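Nine-heme cytochrome c (Desulfovibrio desulfuricans, PDB 1OFW) transfers electrons through nine c-type hemes in the periplasm and may form part of a transmembrane redox complex that delivers electrons to the cytoplasm for sulfate reduction. Local coordinates at residues E124-T129 against Q215-K220; P32-H37 against H131-S136; K180-A185 against P192-H197. All blocks are in the same frame, centred on the assembly; numbering follows the deposited sequence. Where two conformers were deposited one is given.

Contact 1 (E124-T129 against Q215-K220); sequences EAWCAT and QAFHNK. With HEC (heme c), chain F.
Helix 124-130 meets the C-terminal end of helix 212-217 where segment 215-220 leaves helical geometry at His218; the CA atoms of Thr129 and Phe217 come within 6.4 Å of each other, those of Ala125 and Asn219 within 7.5 Å. Phe217 is the central side chain. Its ring lies between Thr129 on one face and the heme methyl CMA on the opposite face. Thr129 CG2, anti to its backbone N, sits almost over the middle, 3.5 Å from the centroid of the Phe217 ring and 10° off the normal, a CH-pi contact. Trp126 reaches the same ring obliquely, CD1 lying 3.6 Å from Phe217 CD2. With CG anti to the backbone N (chi1 -176°), the indole also turns its NE1 edge to the heme, and NE1 donates to propionate oxygen O1A at 2.9 Å. This heme is heme 4, the extra one set asymmetrically between the two tetraheme clusters, so a helix of the first cytochrome c3-like region holds a cofactor whose axial ligand His218, NE2 2.0 Å from FE, comes from the second. His115 supplies the other ligand. His218 centres an inverse gamma turn, and Asn219 follows with CG in the crowded position between N and carbonyl carbon (chi1 53°), its amide turned to helix 124-130. There Ala125 O accepts a hydrogen bond from Thr129 OG1 at 3.0 Å and a weak one from Asn219 ND2 at 3.2 Å. On the side of the helix turned from this contact, Cys127 is covalently tied to heme 5.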
loop_
_atom_site.group_PDB
_atom_site.type_symbol
_atom_site.label_atom_id
_atom_site.label_comp_id
_atom_site.label_asym_id
_atom_site.label_seq_id
_atom_site.Cartn_x
_atom_site.Cartn_y
_atom_site.Cartn_z
ATOM N N GLU A 124 -7.164 8.690 -4.504
ATOM C CA GLU A 124 -8.078 7.918 -5.334
ATOM C C GLU A 124 -7.445 6.718 -5.983
ATOM O O GLU A 124 -8.149 5.706 -6.097
ATOM C CB GLU A 124 -8.665 8.732 -6.496
ATOM C CG GLU A 124 -9.595 9.852 -6.226
ATOM C CD GLU A 124 -10.391 10.415 -7.404
ATOM O OE1 GLU A 124 -10.996 11.494 -7.179
ATOM O OE2 GLU A 124 -10.440 9.848 -8.524
ATOM N N ALA A 125 -6.174 6.747 -6.400
ATOM C CA ALA A 125 -5.569 5.585 -7.031
ATOM C C ALA A 125 -5.323 4.450 -6.042
ATOM O O ALA A 125 -5.280 3.272 -6.393
ATOM C CB ALA A 125 -4.252 5.970 -7.705
ATOM N N TRP A 126 -5.158 4.845 -4.765
ATOM C CA TRP A 126 -5.037 3.874 -3.665
ATOM C C TRP A 126 -6.392 3.187 -3.495
ATOM O O TRP A 126 -6.458 1.951 -3.533
ATOM C CB TRP A 126 -4.557 4.558 -2.405
ATOM C CG TRP A 126 -4.309 3.650 -1.256
ATOM C CD1 TRP A 126 -3.276 2.787 -1.047
ATOM C CD2 TRP A 126 -5.146 3.496 -0.098
ATOM N NE1 TRP A 126 -3.402 2.114 0.123
ATOM C CE2 TRP A 126 -4.557 2.540 0.744
ATOM C CE3 TRP A 126 -6.347 4.104 0.288
ATOM C CZ2 TRP A 126 -5.123 2.160 1.959
ATOM C CZ3 TRP A 126 -6.895 3.727 1.486
ATOM C CH2 TRP A 126 -6.290 2.768 2.319
ATOM N N CYS A 127 -7.467 3.951 -3.345
ATOM C CA CYS A 127 -8.784 3.331 -3.260
ATOM C C CYS A 127 -9.067 2.375 -4.430
ATOM O O CYS A 127 -9.620 1.286 -4.239
ATOM C CB CYS A 127 -9.900 4.365 -3.241
ATOM S SG CYS A 127 -9.737 5.813 -2.173
ATOM N N ALA A 128 -8.706 2.810 -5.626
ATOM C CA ALA A 128 -9.058 2.140 -6.866
ATOM C C ALA A 128 -8.332 0.831 -7.021
ATOM O O ALA A 128 -8.729 -0.008 -7.816
ATOM C CB ALA A 128 -8.806 3.071 -8.066
ATOM N N THR A 129 -7.271 0.608 -6.260
ATOM C CA THR A 129 -6.543 -0.658 -6.277
ATOM C C THR A 129 -7.460 -1.779 -5.813
ATOM O O THR A 129 -7.411 -2.892 -6.344
ATOM C CB THR A 129 -5.267 -0.603 -5.411
ATOM O OG1 THR A 129 -4.452 0.469 -5.910
ATOM C CG2 THR A 129 -4.498 -1.891 -5.544
ATOM N N GLN A 215 3.311 -4.656 -6.403
ATOM C CA GLN A 215 2.982 -4.357 -7.791
ATOM C C GLN A 215 1.641 -3.675 -7.973
ATOM O O GLN A 215 1.431 -2.776 -8.778
ATOM C CB GLN A 215 2.961 -5.666 -8.613
ATOM C CG GLN A 215 4.356 -6.190 -8.952
ATOM C CD GLN A 215 4.244 -7.586 -9.574
ATOM O OE1 GLN A 215 3.210 -8.249 -9.569
ATOM N NE2 GLN A 215 5.355 -8.076 -10.080
ATOM N N ALA A 216 0.623 -4.111 -7.206
ATOM C CA ALA A 216 -0.698 -3.549 -7.261
ATOM C C ALA A 216 -0.807 -2.126 -6.754
ATOM O O ALA A 216 -1.503 -1.323 -7.355
ATOM C CB ALA A 216 -1.667 -4.384 -6.399
ATOM N N PHE A 217 -0.128 -1.832 -5.645
ATOM C CA PHE A 217 -0.275 -0.512 -5.008
ATOM C C PHE A 217 0.755 0.495 -5.525
ATOM O O PHE A 217 0.487 1.695 -5.429
ATOM C CB PHE A 217 -0.224 -0.627 -3.479
ATOM C CG PHE A 217 -1.566 -1.175 -2.970
ATOM C CD1 PHE A 217 -1.776 -2.521 -2.804
ATOM C CD2 PHE A 217 -2.568 -0.277 -2.706
ATOM C CE1 PHE A 217 -3.041 -2.945 -2.365
ATOM C CE2 PHE A 217 -3.792 -0.688 -2.237
ATOM C CZ PHE A 217 -4.008 -2.029 -2.038
ATOM N N HIS A 218 1.849 0.018 -6.089
ATOM C CA HIS A 218 2.857 0.912 -6.717
ATOM C C HIS A 218 2.376 1.156 -8.128
ATOM O O HIS A 218 2.877 0.573 -9.095
ATOM C CB HIS A 218 4.214 0.250 -6.665
ATOM C CG HIS A 218 4.761 -0.017 -5.301
ATOM N ND1 HIS A 218 5.812 -0.859 -5.107
ATOM C CD2 HIS A 218 4.448 0.397 -4.049
ATOM C CE1 HIS A 218 6.134 -0.940 -3.824
ATOM N NE2 HIS A 218 5.285 -0.167 -3.154
ATOM N N ASN A 219 1.344 1.978 -8.223
ATOM C CA ASN A 219 0.534 1.927 -9.437
ATOM C C ASN A 219 0.628 3.170 -10.309
ATOM O O ASN A 219 -0.287 3.425 -11.095
ATOM C CB ASN A 219 -0.919 1.643 -9.043
ATOM C CG ASN A 219 -1.437 2.606 -8.003
ATOM O OD1 ASN A 219 -1.008 3.753 -7.842
ATOM N ND2 ASN A 219 -2.402 2.119 -7.220
ATOM N N LYS A 220 1.685 3.960 -10.210
ATOM C CA LYS A 220 2.007 5.044 -11.142
ATOM C C LYS A 220 3.462 4.812 -11.543
ATOM O O LYS A 220 4.240 4.351 -10.715
ATOM C CB LYS A 220 1.832 6.421 -10.551
ATOM C CG LYS A 220 0.460 6.795 -10.060
ATOM C CD LYS A 220 -0.512 7.130 -11.149
ATOM C CE LYS A 220 -1.826 7.698 -10.639
ATOM N NZ LYS A 220 -2.984 7.097 -11.364
HETATM FE FE HEC F . 5.427 0.224 -1.166
HETATM C CHA HEC F . 2.765 2.412 -1.460
HETATM C CHB HEC F . 3.267 -2.265 -0.342
HETATM C CHC HEC F . 8.011 -1.985 -0.988
HETATM C CHD HEC F . 7.587 2.763 -1.862
HETATM N NA HEC F . 3.447 0.103 -0.950
HETATM C C1A HEC F . 2.518 1.107 -1.057
HETATM C C2A HEC F . 1.209 0.641 -0.659
HETATM C C3A HEC F . 1.341 -0.670 -0.325
HETATM C C4A HEC F . 2.732 -1.015 -0.543
HETATM C CMA HEC F . 0.265 -1.626 0.205
HETATM C CAA HEC F . -0.038 1.514 -0.620
HETATM C CBA HEC F . 0.005 2.484 0.605
HETATM C CGA HEC F . -0.349 1.749 1.872
HETATM O O1A HEC F . -1.402 1.077 1.907
HETATM O O2A HEC F . 0.410 1.777 2.859
HETATM N NB HEC F . 5.604 -1.730 -0.748
HETATM C C1B HEC F . 4.599 -2.614 -0.400
HETATM C C2B HEC F . 5.132 -3.911 -0.087
HETATM C C3B HEC F . 6.466 -3.842 -0.250
HETATM C C4B HEC F . 6.756 -2.473 -0.683
HETATM C CMB HEC F . 4.226 -5.087 0.372
HETATM C CAB HEC F . 7.530 -4.920 -0.034
HETATM C CBB HEC F . 7.314 -6.158 -0.917
HETATM N NC HEC F . 7.408 0.381 -1.349
HETATM C C1C HEC F . 8.300 -0.676 -1.286
HETATM C C2C HEC F . 9.647 -0.186 -1.586
HETATM C C3C HEC F . 9.540 1.142 -1.785
HETATM C C4C HEC F . 8.135 1.509 -1.680
HETATM C CMC HEC F . 10.901 -1.071 -1.621
HETATM C CAC HEC F . 10.674 2.156 -2.020
HETATM C CBC HEC F . 11.505 1.890 -3.298
HETATM N ND HEC F . 5.206 2.177 -1.501
HETATM C C1D HEC F . 6.244 3.072 -1.816
HETATM C C2D HEC F . 5.675 4.377 -2.089
HETATM C C3D HEC F . 4.342 4.289 -1.991
HETATM C C4D HEC F . 4.051 2.920 -1.632
HETATM C CMD HEC F . 6.525 5.601 -2.455
HETATM C CAD HEC F . 3.272 5.364 -2.251
HETATM C CBD HEC F . 2.610 5.877 -0.938
HETATM C CGD HEC F . 1.298 6.621 -1.304
HETATM O O1D HEC F . 1.406 7.734 -1.818
HETATM O O2D HEC F . 0.186 6.092 -1.093
#

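Contact 2 (P32-H37 against H131-S136). With HEC (heme c), chain G.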
loop_
_atom_site.group_PDB
_atom_site.type_symbol
_atom_site.label_atom_id
_atom_site.label_comp_id
_atom_site.label_asym_id
_atom_site.label_seq_id
_atom_site.Cartn_x
_atom_site.Cartn_y
_atom_site.Cartn_z
ATOM N N PRO A 32 -17.643 -1.626 -6.388
ATOM C CA PRO A 32 -17.370 -2.871 -5.679
ATOM C C PRO A 32 -15.930 -3.345 -5.827
ATOM O O PRO A 32 -15.219 -2.963 -6.748
ATOM C CB PRO A 32 -18.360 -3.849 -6.314
ATOM C CG PRO A 32 -19.476 -2.972 -6.807
ATOM C CD PRO A 32 -18.778 -1.708 -7.310
ATOM N N VAL A 33 -15.514 -4.178 -4.902
ATOM C CA VAL A 33 -14.151 -4.726 -4.826
ATOM C C VAL A 33 -14.087 -6.155 -5.332
ATOM O O VAL A 33 -14.857 -6.992 -4.843
ATOM C CB VAL A 33 -13.664 -4.674 -3.374
ATOM C CG1 VAL A 33 -12.319 -5.339 -3.231
ATOM C CG2 VAL A 33 -13.605 -3.228 -2.875
ATOM N N VAL A 34 -13.189 -6.422 -6.270
ATOM C CA VAL A 34 -12.979 -7.807 -6.696
ATOM C C VAL A 34 -11.769 -8.333 -5.930
ATOM O O VAL A 34 -10.633 -7.879 -6.089
ATOM C CB VAL A 34 -12.780 -7.932 -8.197
ATOM C CG1 VAL A 34 -12.562 -9.400 -8.553
ATOM C CG2 VAL A 34 -13.984 -7.392 -8.959
ATOM N N PHE A 35 -12.003 -9.257 -5.028
ATOM C CA PHE A 35 -11.044 -9.845 -4.133
ATOM C C PHE A 35 -10.560 -11.156 -4.739
ATOM O O PHE A 35 -11.381 -12.020 -5.049
ATOM C CB PHE A 35 -11.688 -10.078 -2.768
ATOM C CG PHE A 35 -10.784 -10.793 -1.789
ATOM C CD1 PHE A 35 -9.684 -10.152 -1.227
ATOM C CD2 PHE A 35 -10.989 -12.102 -1.425
ATOM C CE1 PHE A 35 -8.857 -10.768 -0.341
ATOM C CE2 PHE A 35 -10.146 -12.709 -0.523
ATOM C CZ PHE A 35 -9.051 -12.087 0.025
ATOM N N ASN A 36 -9.252 -11.315 -4.921
ATOM C CA ASN A 36 -8.652 -12.512 -5.490
ATOM C C ASN A 36 -8.320 -13.486 -4.378
ATOM O O ASN A 36 -7.264 -13.456 -3.724
ATOM C CB ASN A 36 -7.413 -12.118 -6.322
ATOM C CG ASN A 36 -7.000 -13.271 -7.219
ATOM O OD1 ASN A 36 -7.060 -14.413 -6.768
ATOM N ND2 ASN A 36 -6.575 -12.980 -8.454
ATOM N N HIS A 37 -9.295 -14.364 -4.091
ATOM C CA HIS A 37 -9.179 -15.291 -2.992
ATOM C C HIS A 37 -8.066 -16.298 -3.240
ATOM O O HIS A 37 -7.363 -16.705 -2.327
ATOM C CB HIS A 37 -10.527 -16.001 -2.757
ATOM C CG HIS A 37 -10.661 -16.604 -1.401
ATOM N ND1 HIS A 37 -10.042 -17.751 -0.972
ATOM C CD2 HIS A 37 -11.356 -16.177 -0.299
ATOM C CE1 HIS A 37 -10.355 -18.000 0.286
ATOM N NE2 HIS A 37 -11.160 -17.052 0.729
ATOM N N HIS A 131 -11.131 -0.943 -5.108
ATOM C CA HIS A 131 -12.429 -0.555 -5.675
ATOM C C HIS A 131 -12.286 -0.474 -7.190
ATOM O O HIS A 131 -12.081 0.576 -7.793
ATOM C CB HIS A 131 -12.887 0.754 -5.014
ATOM C CG HIS A 131 -13.190 0.616 -3.549
ATOM N ND1 HIS A 131 -14.433 0.130 -3.122
ATOM C CD2 HIS A 131 -12.498 0.873 -2.417
ATOM C CE1 HIS A 131 -14.453 0.103 -1.810
ATOM N NE2 HIS A 131 -13.293 0.548 -1.331
ATOM N N ASN A 132 -12.315 -1.661 -7.777
ATOM C CA ASN A 132 -11.663 -1.976 -9.049
ATOM C C ASN A 132 -12.552 -2.710 -10.029
ATOM O O ASN A 132 -12.019 -3.280 -11.000
ATOM C CB ASN A 132 -10.424 -2.825 -8.710
ATOM C CG ASN A 132 -10.715 -4.183 -8.118
ATOM O OD1 ASN A 132 -11.844 -4.630 -8.035
ATOM N ND2 ASN A 132 -9.715 -4.934 -7.676
ATOM N N ILE A 133 -13.842 -2.748 -9.855
ATOM C CA ILE A 133 -14.750 -3.510 -10.722
ATOM C C ILE A 133 -14.703 -3.195 -12.203
ATOM O O ILE A 133 -14.564 -2.053 -12.624
ATOM C CB ILE A 133 -16.240 -3.294 -10.313
ATOM C CG1 ILE A 133 -17.149 -4.363 -10.936
ATOM C CG2 ILE A 133 -16.755 -1.903 -10.657
ATOM C CD1 ILE A 133 -16.906 -5.760 -10.449
ATOM N N THR A 134 -14.952 -4.238 -13.012
ATOM C CA THR A 134 -15.067 -4.084 -14.440
ATOM C C THR A 134 -16.147 -3.076 -14.829
ATOM O O THR A 134 -17.234 -3.032 -14.266
ATOM C CB THR A 134 -15.353 -5.394 -15.196
ATOM O OG1 THR A 134 -15.659 -5.082 -16.568
ATOM C CG2 THR A 134 -16.572 -6.104 -14.629
ATOM N N PRO A 135 -15.860 -2.235 -15.834
ATOM C CA PRO A 135 -16.895 -1.336 -16.354
ATOM C C PRO A 135 -18.099 -2.053 -16.898
ATOM O O PRO A 135 -19.154 -1.455 -17.070
ATOM C CB PRO A 135 -16.199 -0.640 -17.532
ATOM C CG PRO A 135 -14.755 -0.666 -17.147
ATOM C CD PRO A 135 -14.561 -2.023 -16.515
ATOM N N SER A 136 -18.016 -3.342 -17.160
ATOM C CA SER A 136 -19.155 -4.082 -17.686
ATOM C C SER A 136 -20.293 -4.305 -16.707
ATOM O O SER A 136 -21.444 -4.565 -17.086
ATOM C CB SER A 136 -18.639 -5.448 -18.171
ATOM O OG SER A 136 -17.642 -5.235 -19.160
HETATM FE FE HEC G . -12.866 0.675 0.639
HETATM C CHA HEC G . -15.905 -0.751 1.330
HETATM C CHB HEC G . -14.304 3.759 0.835
HETATM C CHC HEC G . -9.842 2.117 0.004
HETATM C CHD HEC G . -11.447 -2.428 0.499
HETATM N NA HEC G . -14.709 1.333 1.038
HETATM C C1A HEC G . -15.872 0.611 1.346
HETATM C C2A HEC G . -16.942 1.503 1.727
HETATM C C3A HEC G . -16.475 2.751 1.582
HETATM C C4A HEC G . -15.087 2.665 1.137
HETATM C CMA HEC G . -17.210 4.085 1.816
HETATM C CAA HEC G . -18.317 1.037 2.223
HETATM C CBA HEC G . -19.278 0.647 1.081
HETATM C CGA HEC G . -19.690 1.800 0.189
HETATM O O1A HEC G . -20.283 2.781 0.733
HETATM O O2A HEC G . -19.455 1.706 -1.040
HETATM N NB HEC G . -12.225 2.553 0.447
HETATM C C1B HEC G . -12.965 3.722 0.493
HETATM C C2B HEC G . -12.131 4.851 0.129
HETATM C C3B HEC G . -10.883 4.371 -0.080
HETATM C C4B HEC G . -10.936 2.945 0.126
HETATM C CMB HEC G . -12.660 6.289 -0.019
HETATM C CAB HEC G . -9.601 5.096 -0.501
HETATM C CBB HEC G . -9.329 6.310 0.444
HETATM N NC HEC G . -11.037 -0.020 0.283
HETATM C C1C HEC G . -9.905 0.736 0.046
HETATM C C2C HEC G . -8.785 -0.139 -0.157
HETATM C C3C HEC G . -9.226 -1.411 -0.032
HETATM C C4C HEC G . -10.629 -1.330 0.267
HETATM C CMC HEC G . -7.379 0.392 -0.506
HETATM C CAC HEC G . -8.464 -2.729 -0.264
HETATM C CBC HEC G . -7.173 -2.846 0.577
HETATM N ND HEC G . -13.538 -1.197 0.833
HETATM C C1D HEC G . -12.809 -2.354 0.672
HETATM C C2D HEC G . -13.703 -3.503 0.692
HETATM C C3D HEC G . -14.944 -3.028 0.887
HETATM C C4D HEC G . -14.852 -1.601 1.034
HETATM C CMD HEC G . -13.252 -4.975 0.528
HETATM C CAD HEC G . -16.250 -3.852 0.931
HETATM C CBD HEC G . -16.811 -4.034 -0.512
HETATM C CGD HEC G . -17.556 -2.830 -1.012
HETATM O O1D HEC G . -17.246 -2.242 -2.097
HETATM O O2D HEC G . -18.527 -2.443 -0.309
#
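Pro32 opens the contact with its carbonyl: O receives two weak, bent hydrogen bonds from successive amides, Asn132 N at 3.3 Å and Ile133 N at 3.4 Å. Its ring meets Ile133 as well, CD lying 3.9 Å from CG2. Val33 turns to the heme. Its CG2, anti to the carbonyl carbon, is poised over one face of the His131 imidazole, 3.7 Å from the ring centroid and off centre toward ND1, in a CH-pi contact; the same methyl lies 3.6 Å from porphyrin carbon C2D, filling the angle between ligand and macrocycle. Val34 is gripped by the Asn132 amide. Its N donates to OD1 at 2.9 Å, nearly straight (159°) and on a lone pair in the carbonyl plane, while ND2 gives Val34 O a weak bond of 3.5 Å. The Val34 side chain crosses Ile133 at about a right angle, under helix 152-164. Past Phe35, Asn36 caps helix 37-43, whose first residue, His37, ligates heme 1. Strand 33-36, paired with strand 13-16, thus carries the loop holding His131, which with His81 ligates heme 5. The imidazole is fixed on three sides: NE2 on iron, Val33 over a face, and ND1 hydrogen-bonded to Lys31 O. That last bond probably gives the ring some imidazolate character, which would strengthen it as a donor and favour oxidised iron.

Contact 3 (K180-A185 against P192-H197). With HEC (heme c), chain H.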
loop_
_atom_site.group_PDB
_atom_site.type_symbol
_atom_site.label_atom_id
_atom_site.label_comp_id
_atom_site.label_asym_id
_atom_site.label_seq_id
_atom_site.Cartn_x
_atom_site.Cartn_y
_atom_site.Cartn_z
ATOM N N LYS A 180 24.559 9.012 -10.084
ATOM C CA LYS A 180 24.944 9.502 -8.769
ATOM C C LYS A 180 24.512 10.957 -8.618
ATOM O O LYS A 180 24.276 11.678 -9.584
ATOM C CB LYS A 180 26.434 9.307 -8.531
ATOM C CG LYS A 180 27.297 10.398 -9.092
ATOM C CD LYS A 180 28.771 10.218 -8.775
ATOM C CE LYS A 180 29.121 10.687 -7.391
ATOM N NZ LYS A 180 30.601 10.836 -7.240
ATOM N N VAL A 181 24.416 11.352 -7.345
ATOM C CA VAL A 181 24.108 12.740 -7.031
ATOM C C VAL A 181 25.131 13.182 -5.999
ATOM O O VAL A 181 25.343 12.545 -4.968
ATOM C CB VAL A 181 22.694 12.988 -6.495
ATOM C CG1 VAL A 181 22.496 14.467 -6.172
ATOM C CG2 VAL A 181 21.704 12.516 -7.553
ATOM N N VAL A 182 25.811 14.265 -6.365
ATOM C CA VAL A 182 26.805 14.844 -5.430
ATOM C C VAL A 182 26.060 15.830 -4.557
ATOM O O VAL A 182 25.648 16.912 -4.970
ATOM C CB VAL A 182 27.955 15.488 -6.215
ATOM C CG1 VAL A 182 28.863 16.238 -5.244
ATOM C CG2 VAL A 182 28.704 14.414 -6.976
ATOM N N ILE A 183 25.748 15.395 -3.330
ATOM C CA ILE A 183 24.938 16.211 -2.449
ATOM C C ILE A 183 25.864 17.148 -1.681
ATOM O O ILE A 183 26.531 16.749 -0.723
ATOM C CB ILE A 183 24.108 15.338 -1.468
ATOM C CG1 ILE A 183 23.263 14.309 -2.223
ATOM C CG2 ILE A 183 23.267 16.195 -0.552
ATOM C CD1 ILE A 183 22.469 13.389 -1.354
ATOM N N ASP A 184 25.920 18.393 -2.145
ATOM C CA ASP A 184 26.889 19.350 -1.644
ATOM C C ASP A 184 26.238 20.639 -1.134
ATOM O O ASP A 184 27.026 21.547 -0.866
ATOM C CB ASP A 184 27.941 19.656 -2.712
ATOM C CG ASP A 184 27.363 20.207 -3.983
ATOM O OD1 ASP A 184 26.161 20.493 -4.055
ATOM O OD2 ASP A 184 28.149 20.331 -4.963
ATOM N N ALA A 185 24.939 20.686 -0.942
ATOM C CA ALA A 185 24.216 21.892 -0.549
ATOM C C ALA A 185 24.817 22.528 0.704
ATOM O O ALA A 185 24.849 23.756 0.846
ATOM C CB ALA A 185 22.749 21.579 -0.311
ATOM N N PRO A 192 31.191 16.580 0.046
ATOM C CA PRO A 192 29.838 16.211 -0.406
ATOM C C PRO A 192 29.627 14.715 -0.207
ATOM O O PRO A 192 30.540 13.894 -0.156
ATOM C CB PRO A 192 29.835 16.543 -1.890
ATOM C CG PRO A 192 30.778 17.740 -1.922
ATOM C CD PRO A 192 31.923 17.272 -1.031
ATOM N N SER A 193 28.329 14.398 -0.115
ATOM C CA SER A 193 27.946 12.988 -0.095
ATOM C C SER A 193 27.739 12.519 -1.504
ATOM O O SER A 193 26.881 13.091 -2.210
ATOM C CB SER A 193 26.664 12.859 0.755
ATOM O OG SER A 193 26.328 11.498 0.860
ATOM N N ASN A 194 28.519 11.547 -1.949
ATOM C CA ASN A 194 28.372 11.025 -3.303
ATOM C C ASN A 194 27.336 9.902 -3.303
ATOM O O ASN A 194 27.702 8.733 -3.150
ATOM C CB ASN A 194 29.692 10.466 -3.818
ATOM C CG ASN A 194 30.712 11.598 -3.960
ATOM O OD1 ASN A 194 30.428 12.639 -4.533
ATOM N ND2 ASN A 194 31.891 11.352 -3.409
ATOM N N PHE A 195 26.094 10.333 -3.430
ATOM C CA PHE A 195 24.973 9.388 -3.219
ATOM C C PHE A 195 24.798 8.493 -4.430
ATOM O O PHE A 195 24.649 8.985 -5.545
ATOM C CB PHE A 195 23.712 10.173 -2.893
ATOM C CG PHE A 195 22.444 9.347 -2.758
ATOM C CD1 PHE A 195 22.408 8.263 -1.925
ATOM C CD2 PHE A 195 21.319 9.671 -3.487
ATOM C CE1 PHE A 195 21.263 7.510 -1.798
ATOM C CE2 PHE A 195 20.166 8.924 -3.342
ATOM C CZ PHE A 195 20.132 7.837 -2.497
ATOM N N THR A 196 24.839 7.190 -4.194
ATOM C CA THR A 196 24.691 6.202 -5.256
ATOM C C THR A 196 23.215 5.989 -5.586
ATOM O O THR A 196 22.585 4.971 -5.309
ATOM C CB THR A 196 25.369 4.883 -4.848
ATOM O OG1 THR A 196 24.834 4.451 -3.606
ATOM C CG2 THR A 196 26.892 5.068 -4.619
ATOM N N HIS A 197 22.666 7.015 -6.197
ATOM C CA HIS A 197 21.256 7.150 -6.480
ATOM C C HIS A 197 20.733 5.964 -7.256
ATOM O O HIS A 197 19.732 5.325 -6.863
ATOM C CB HIS A 197 21.058 8.467 -7.273
ATOM C CG HIS A 197 19.649 8.965 -7.419
ATOM N ND1 HIS A 197 18.754 8.376 -8.266
ATOM C CD2 HIS A 197 18.942 9.933 -6.809
ATOM C CE1 HIS A 197 17.583 8.990 -8.191
ATOM N NE2 HIS A 197 17.666 9.950 -7.299
HETATM FE FE HEC H . 16.204 11.137 -6.651
HETATM C CHA HEC H . 18.261 13.874 -6.491
HETATM C CHB HEC H . 15.239 12.054 -9.827
HETATM C CHC HEC H . 14.283 8.330 -6.874
HETATM C CHD HEC H . 16.907 10.422 -3.392
HETATM N NA HEC H . 16.666 12.636 -7.902
HETATM C C1A HEC H . 17.545 13.678 -7.656
HETATM C C2A HEC H . 17.620 14.544 -8.800
HETATM C C3A HEC H . 16.796 14.032 -9.723
HETATM C C4A HEC H . 16.184 12.852 -9.172
HETATM C CMA HEC H . 16.566 14.590 -11.142
HETATM C CAA HEC H . 18.485 15.804 -8.935
HETATM C CBA HEC H . 19.933 15.426 -9.311
HETATM C CGA HEC H . 20.859 16.637 -9.420
HETATM O O1A HEC H . 20.669 17.607 -8.681
HETATM O O2A HEC H . 21.780 16.567 -10.264
HETATM N NB HEC H . 14.985 10.366 -8.035
HETATM C C1B HEC H . 14.679 10.905 -9.267
HETATM C C2B HEC H . 13.716 10.074 -9.944
HETATM C C3B HEC H . 13.457 9.013 -9.140
HETATM C C4B HEC H . 14.259 9.184 -7.948
HETATM C CMB HEC H . 13.130 10.389 -11.317
HETATM C CAB HEC H . 12.540 7.830 -9.364
HETATM C CBB HEC H . 12.909 7.018 -10.625
HETATM N NC HEC H . 15.733 9.660 -5.407
HETATM C C1C HEC H . 14.909 8.571 -5.661
HETATM C C2C HEC H . 14.791 7.755 -4.478
HETATM C C3C HEC H . 15.523 8.348 -3.504
HETATM C C4C HEC H . 16.110 9.542 -4.096
HETATM C CMC HEC H . 13.930 6.480 -4.405
HETATM C CAC HEC H . 15.726 7.955 -2.039
HETATM C CBC HEC H . 16.133 6.470 -1.894
HETATM N ND HEC H . 17.379 11.957 -5.263
HETATM C C1D HEC H . 17.486 11.540 -3.953
HETATM C C2D HEC H . 18.296 12.475 -3.192
HETATM C C3D HEC H . 18.655 13.465 -4.057
HETATM C C4D HEC H . 18.105 13.136 -5.331
HETATM C CMD HEC H . 18.638 12.386 -1.727
HETATM C CAD HEC H . 19.464 14.715 -3.700
HETATM C CBD HEC H . 18.474 15.919 -3.654
HETATM C CGD HEC H . 19.080 17.159 -3.040
HETATM O O1D HEC H . 20.162 17.100 -2.444
HETATM O O2D HEC H . 18.393 18.201 -3.181
#
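His197 binds the iron of heme 6 through NE2, 2.0 Å from FE, and His229 provides the other axial ligand. Three side chains from one face of a beta hairpin border this heme and its ligand. Val181 touches the imidazole with CG2, which comes at CD2 obliquely and also lies within 3.8 Å of propionate carbon CBA, and Ile183 borders the other propionate and the methyl CMD. Phe195, CG anti to its backbone N (chi1 175°), stretches past the end of Ile183 so that CE2 lies 3.6 Å from the meso carbon CHD. Ile183 and Phe195 run side by side, CD1 3.8 Å from CB, while His197 CA sits over one face of the phenyl ring.

These side chains are positioned by strands 181-183 and 193-195, which run antiparallel at 154°. Two hydrogen-bonded pairs hold the register. Val181 N donates to Phe195 O at 3.0 Å and Phe195 N returns to Val181 O at 2.8 Å; Ile183 N reaches Ser193 O at 2.8 Å. The return bond, Ser193 N to Ile183 O at 3.0 Å, comes in 30° above the carbonyl plane. Between them Val182 and Asn194 form the non-hydrogen-bonded pair on the other, exposed face, where Lys180 lies beside Asn194 and Val182 CG1 packs on Pro192 CB.

Farther out, Ser193 OG is tied to Cys287 O, Thr196 OG1 to the propionate of another heme, and Phe195 meets the ring of His200, a ligand of heme 8. The face toward heme 6 is thus apolar apart from the bonded Ser193 hydroxyl, and N and O of its residues Val181, Ile183, Ser193 and Phe195 are engaged in the ladder; such a lining would keep water from this side of the porphyrin and probably raise its reduction potential.

From the N terminus, strand 33-36 opens contact 2, and the chain then runs through the first heme cluster to helix 124-130, which opens contact 1. Directly after that helix, residues 131-136 close contact 2, so the two contacts cross, with centres 13 Å apart and adjoining segments. The chain next passes into the second region, where the hairpin of contact 3 opens and closes within a few residues; it lies wholly within the long loop that 215-220 finally closes. Contacts 2 and 3, 44 Å apart between centres, sit on opposite sides of the molecule at hemes 5 and 6, while contact 1 joins the two regions beside heme 4.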